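Local coordinates for protein parvulin 42 (Trypanosoma brucei brucei, PDB 6GMP) that probably catalyses the cis-trans isomerisation of peptide bonds preceding proline through its parvulin-type PPIase domain, the part of the longer protein present here, at residues A[7-18]-A[110-121]. Numbering follows the deposited sequence.
Sequences HFYHVLVKHKDV and ETELGVHLIYRV
His-10 and His-116 meet rim to rim, ND1 to ND1 at 2.9 Å, in a hydrogen bond in which either nitrogen could be the donor. Each ND1 lies in the plane of the other ring, and the planes are inclined by 33°, so this is an edge contact and not a stack. His-10 reaches it with CG between its backbone N and carbonyl carbon (chi1 80°). The far nitrogen of His-116, NE2, is hydrogen-bonded to Thr-111 OG1 at 2.7 Å, again in the ring plane, the direction of the proton being open; the two bonds together fix the rotation of the imidazole. One face of this ring is covered by Leu-12, whose CD1 stands 3.6 Å from the centroid and 11° off the normal, a CH-pi contact. Such a His-His-Thr chain is consistent with the dual-histidine motif of parvulin active sites, where the corresponding histidines probably shape the catalytic pocket.

Where strand 7-13 begins and strand 114-120 runs out, Val-121 CG2 sits 3.7 Å from the His-7 ring centroid, over its face; the same methyl also meets Tyr-9 CD1 obliquely at 3.4 Å, so one branch serves both rings. On the face that carries the histidine pair, Phe-8 CD1 touches Ile-118 CG2 at 3.7 Å.

Backbone evidence for antiparallel pairing is regular: Tyr-9, Val-11 and Val-13 each exchange two N-H...O bonds with Tyr-119, Leu-117 and Val-115, respectively. Beyond the strands, Val-18 CG1 packs 3.4 Å from Leu-113 O in the 111-114 turn.

These are the two central strands of the four-stranded parvulin sheet, flanked by strands 80-84 and 109-111. Helix 91-97 covers the histidine face, where Phe-93 touches His-10 and Ile-118, while helix 37-49 packs Ala-40 against Val-13 and Val-115 on the opposite face.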
loop_
_atom_site.group_PDB
_atom_site.type_symbol
_atom_site.label_atom_id
_atom_site.label_comp_id
_atom_site.label_asym_id
_atom_site.label_seq_id
_atom_site.Cartn_x
_atom_site.Cartn_y
_atom_site.Cartn_z
ATOM N N HIS A 7 -7.668 2.189 11.851
ATOM C CA HIS A 7 -6.382 2.789 11.543
ATOM C C HIS A 7 -5.622 1.917 10.551
ATOM O O HIS A 7 -5.328 0.750 10.841
ATOM C CB HIS A 7 -5.586 2.927 12.839
ATOM C CG HIS A 7 -4.318 3.703 12.697
ATOM N ND1 HIS A 7 -3.439 3.885 13.744
ATOM C CD2 HIS A 7 -3.786 4.358 11.639
ATOM C CE1 HIS A 7 -2.412 4.607 13.332
ATOM N NE2 HIS A 7 -2.603 4.915 12.062
ATOM N N PHE A 8 -5.312 2.484 9.386
ATOM C CA PHE A 8 -4.590 1.771 8.345
ATOM C C PHE A 8 -3.280 2.442 7.978
ATOM O O PHE A 8 -3.127 3.658 8.132
ATOM C CB PHE A 8 -5.445 1.652 7.082
ATOM C CG PHE A 8 -6.733 0.920 7.289
ATOM C CD1 PHE A 8 -6.771 -0.464 7.360
ATOM C CD2 PHE A 8 -7.916 1.629 7.393
ATOM C CE1 PHE A 8 -7.976 -1.126 7.532
ATOM C CE2 PHE A 8 -9.123 0.978 7.572
ATOM C CZ PHE A 8 -9.154 -0.404 7.645
ATOM N N TYR A 9 -2.353 1.617 7.494
ATOM C CA TYR A 9 -1.191 2.064 6.735
ATOM C C TYR A 9 -1.284 1.411 5.361
ATOM O O TYR A 9 -1.992 0.422 5.190
ATOM C CB TYR A 9 0.118 1.591 7.372
ATOM C CG TYR A 9 0.621 2.388 8.547
ATOM C CD1 TYR A 9 -0.148 2.558 9.688
ATOM C CD2 TYR A 9 1.892 2.960 8.518
ATOM C CE1 TYR A 9 0.330 3.280 10.764
ATOM C CE2 TYR A 9 2.373 3.685 9.586
ATOM C CZ TYR A 9 1.590 3.843 10.705
ATOM O OH TYR A 9 2.079 4.567 11.766
ATOM N N HIS A 10 -0.561 1.939 4.379
ATOM C CA HIS A 10 -0.454 1.211 3.113
ATOM C C HIS A 10 0.898 1.381 2.437
ATOM O O HIS A 10 1.663 2.296 2.752
ATOM C CB HIS A 10 -1.626 1.514 2.152
ATOM C CG HIS A 10 -1.505 2.795 1.383
ATOM N ND1 HIS A 10 -2.192 3.009 0.210
ATOM C CD2 HIS A 10 -0.801 3.929 1.616
ATOM C CE1 HIS A 10 -1.915 4.213 -0.254
ATOM N NE2 HIS A 10 -1.074 4.794 0.579
ATOM N N VAL A 11 1.186 0.429 1.558
ATOM C CA VAL A 11 2.234 0.538 0.559
ATOM C C VAL A 11 1.528 0.729 -0.771
ATOM O O VAL A 11 0.569 0.006 -1.074
ATOM C CB VAL A 11 3.041 -0.771 0.448
ATOM C CG1 VAL A 11 4.011 -0.723 -0.735
ATOM C CG2 VAL A 11 3.804 -1.044 1.715
ATOM N N LEU A 12 2.012 1.675 -1.573
ATOM C CA LEU A 12 1.466 1.914 -2.910
ATOM C C LEU A 12 2.542 1.700 -3.967
ATOM O O LEU A 12 3.600 2.312 -3.913
ATOM C CB LEU A 12 0.914 3.338 -3.034
ATOM C CG LEU A 12 0.244 3.667 -4.366
ATOM C CD1 LEU A 12 -1.035 2.881 -4.577
ATOM C CD2 LEU A 12 -0.059 5.155 -4.457
ATOM N N VAL A 13 2.240 0.824 -4.917
ATOM C CA VAL A 13 3.089 0.580 -6.069
ATOM C C VAL A 13 2.341 1.125 -7.278
ATOM O O VAL A 13 1.272 0.636 -7.631
ATOM C CB VAL A 13 3.384 -0.928 -6.228
ATOM C CG1 VAL A 13 4.233 -1.189 -7.457
ATOM C CG2 VAL A 13 4.089 -1.455 -4.983
ATOM N N LYS A 14 2.898 2.146 -7.909
ATOM C CA LYS A 14 2.244 2.807 -9.025
ATOM C C LYS A 14 2.565 2.093 -10.320
ATOM O O LYS A 14 3.415 1.199 -10.378
ATOM C CB LYS A 14 2.676 4.274 -9.082
ATOM C CG LYS A 14 2.167 5.079 -7.915
ATOM C CD LYS A 14 2.487 6.555 -8.060
ATOM C CE LYS A 14 1.957 7.333 -6.879
ATOM N NZ LYS A 14 1.863 8.789 -7.185
ATOM N N HIS A 15 1.900 2.497 -11.390
ATOM C CA HIS A 15 2.252 2.049 -12.722
ATOM C C HIS A 15 1.981 3.194 -13.697
ATOM O O HIS A 15 1.386 4.218 -13.303
ATOM C CB HIS A 15 1.501 0.777 -13.118
ATOM C CG HIS A 15 0.015 0.885 -13.006
ATOM N ND1 HIS A 15 -0.747 1.578 -13.918
ATOM C CD2 HIS A 15 -0.847 0.371 -12.100
ATOM C CE1 HIS A 15 -2.023 1.480 -13.582
ATOM N NE2 HIS A 15 -2.107 0.761 -12.478
ATOM N N LYS A 16 2.397 3.018 -14.949
ATOM C CA LYS A 16 2.371 4.097 -15.930
ATOM C C LYS A 16 0.979 4.637 -16.226
ATOM O O LYS A 16 0.841 5.759 -16.709
ATOM C CB LYS A 16 2.997 3.617 -17.240
ATOM C CG LYS A 16 2.151 2.596 -17.989
ATOM C CD LYS A 16 2.860 2.025 -19.212
ATOM C CE LYS A 16 1.903 1.248 -20.129
ATOM N NZ LYS A 16 0.794 2.082 -20.713
ATOM N N ASP A 17 -0.047 3.843 -15.962
ATOM C CA ASP A 17 -1.412 4.220 -16.321
ATOM C C ASP A 17 -2.193 4.923 -15.208
ATOM O O ASP A 17 -3.354 5.274 -15.417
ATOM C CB ASP A 17 -2.196 3.003 -16.818
ATOM C CG ASP A 17 -1.706 2.502 -18.165
ATOM O OD1 ASP A 17 -1.072 3.281 -18.903
ATOM O OD2 ASP A 17 -1.981 1.328 -18.486
ATOM N N VAL A 18 -1.580 5.163 -14.050
ATOM C CA VAL A 18 -2.275 5.918 -13.002
ATOM C C VAL A 18 -2.280 7.408 -13.381
ATOM O O VAL A 18 -1.529 7.840 -14.254
ATOM C CB VAL A 18 -1.678 5.694 -11.589
ATOM C CG1 VAL A 18 -1.587 4.205 -11.253
ATOM C CG2 VAL A 18 -0.324 6.371 -11.445
ATOM N N GLU A 110 -6.086 -3.203 -6.088
ATOM C CA GLU A 110 -5.855 -2.172 -7.068
ATOM C C GLU A 110 -6.914 -1.083 -7.001
ATOM O O GLU A 110 -8.105 -1.353 -6.790
ATOM C CB GLU A 110 -5.850 -2.807 -8.447
ATOM C CG GLU A 110 -5.454 -1.870 -9.535
ATOM C CD GLU A 110 -5.505 -2.537 -10.880
ATOM O OE1 GLU A 110 -5.971 -3.697 -10.943
ATOM O OE2 GLU A 110 -5.090 -1.897 -11.862
ATOM N N THR A 111 -6.468 0.153 -7.180
ATOM C CA THR A 111 -7.365 1.278 -7.380
ATOM C C THR A 111 -6.779 2.171 -8.467
ATOM O O THR A 111 -5.770 1.823 -9.079
ATOM C CB THR A 111 -7.522 2.110 -6.113
ATOM O OG1 THR A 111 -6.307 2.822 -5.860
ATOM C CG2 THR A 111 -7.859 1.224 -4.921
ATOM N N GLU A 112 -7.393 3.328 -8.687
ATOM C CA GLU A 112 -6.896 4.283 -9.666
ATOM C C GLU A 112 -5.495 4.772 -9.316
ATOM O O GLU A 112 -4.769 5.254 -10.193
ATOM C CB GLU A 112 -7.839 5.483 -9.753
ATOM C CG GLU A 112 -9.153 5.188 -10.450
ATOM C CD GLU A 112 -8.988 5.023 -11.948
ATOM O OE1 GLU A 112 -9.056 6.044 -12.665
ATOM O OE2 GLU A 112 -8.789 3.877 -12.410
ATOM N N LEU A 113 -5.139 4.672 -8.040
ATOM C CA LEU A 113 -3.860 5.172 -7.543
ATOM C C LEU A 113 -2.697 4.241 -7.841
ATOM O O LEU A 113 -1.546 4.677 -7.858
ATOM C CB LEU A 113 -3.927 5.395 -6.035
ATOM C CG LEU A 113 -4.956 6.415 -5.554
ATOM C CD1 LEU A 113 -4.971 6.419 -4.041
ATOM C CD2 LEU A 113 -4.649 7.790 -6.103
ATOM N N GLY A 114 -3.000 2.962 -8.040
ATOM C CA GLY A 114 -1.979 1.937 -8.184
ATOM C C GLY A 114 -2.365 0.671 -7.446
ATOM O O GLY A 114 -3.549 0.405 -7.217
ATOM N N VAL A 115 -1.359 -0.108 -7.079
ATOM C CA VAL A 115 -1.578 -1.364 -6.394
ATOM C C VAL A 115 -1.167 -1.208 -4.933
ATOM O O VAL A 115 -0.030 -0.827 -4.639
ATOM C CB VAL A 115 -0.781 -2.499 -7.072
ATOM C CG1 VAL A 115 -1.068 -3.833 -6.398
ATOM C CG2 VAL A 115 -1.121 -2.561 -8.561
ATOM N N HIS A 116 -2.104 -1.484 -4.031
ATOM C CA HIS A 116 -1.894 -1.298 -2.595
ATOM C C HIS A 116 -1.662 -2.598 -1.842
ATOM O O HIS A 116 -2.244 -3.625 -2.179
ATOM C CB HIS A 116 -3.127 -0.666 -1.942
ATOM C CG HIS A 116 -3.646 0.562 -2.617
ATOM N ND1 HIS A 116 -3.620 1.799 -2.017
ATOM C CD2 HIS A 116 -4.287 0.732 -3.797
ATOM C CE1 HIS A 116 -4.184 2.687 -2.815
ATOM N NE2 HIS A 116 -4.607 2.064 -3.900
ATOM N N LEU A 117 -0.854 -2.519 -0.788
ATOM C CA LEU A 117 -0.916 -3.488 0.300
ATOM C C LEU A 117 -1.429 -2.688 1.472
ATOM O O LEU A 117 -0.859 -1.653 1.792
ATOM C CB LEU A 117 0.470 -4.040 0.638
ATOM C CG LEU A 117 1.205 -4.791 -0.478
ATOM C CD1 LEU A 117 2.574 -5.264 0.017
ATOM C CD2 LEU A 117 0.431 -5.956 -1.018
ATOM N N ILE A 118 -2.504 -3.158 2.096
ATOM C CA ILE A 118 -3.136 -2.444 3.200
ATOM C C ILE A 118 -2.889 -3.181 4.504
ATOM O O ILE A 118 -3.033 -4.393 4.567
ATOM C CB ILE A 118 -4.660 -2.277 2.970
ATOM C CG1 ILE A 118 -4.901 -1.577 1.636
ATOM C CG2 ILE A 118 -5.276 -1.469 4.095
ATOM C CD1 ILE A 118 -6.322 -1.570 1.195
ATOM N N TYR A 119 -2.519 -2.426 5.535
ATOM C CA TYR A 119 -2.228 -2.967 6.851
ATOM C C TYR A 119 -3.168 -2.353 7.881
ATOM O O TYR A 119 -3.315 -1.133 7.953
ATOM C CB TYR A 119 -0.776 -2.654 7.219
ATOM C CG TYR A 119 -0.370 -3.036 8.620
ATOM C CD1 TYR A 119 -0.315 -4.365 9.022
ATOM C CD2 TYR A 119 0.013 -2.065 9.537
ATOM C CE1 TYR A 119 0.080 -4.710 10.293
ATOM C CE2 TYR A 119 0.411 -2.400 10.811
ATOM C CZ TYR A 119 0.448 -3.729 11.189
ATOM O OH TYR A 119 0.847 -4.062 12.458
ATOM N N ARG A 120 -3.799 -3.199 8.680
ATOM C CA ARG A 120 -4.611 -2.716 9.789
ATOM C C ARG A 120 -3.778 -2.691 11.068
ATOM O O ARG A 120 -3.313 -3.739 11.551
ATOM C CB ARG A 120 -5.845 -3.591 9.990
ATOM C CG ARG A 120 -6.730 -3.080 11.102
ATOM C CD ARG A 120 -7.975 -3.903 11.251
ATOM N NE ARG A 120 -8.686 -3.537 12.466
ATOM C CZ ARG A 120 -9.764 -4.162 12.921
ATOM N NH1 ARG A 120 -10.276 -5.194 12.259
ATOM N NH2 ARG A 120 -10.327 -3.742 14.038
ATOM N N VAL A 121 -3.592 -1.498 11.623
ATOM C CA VAL A 121 -2.772 -1.317 12.812
ATOM C C VAL A 121 -3.404 -2.051 13.983
ATOM O O VAL A 121 -2.737 -2.798 14.698
ATOM C CB VAL A 121 -2.608 0.174 13.159
ATOM C CG1 VAL A 121 -1.745 0.350 14.393
ATOM C CG2 VAL A 121 -1.989 0.911 11.988
#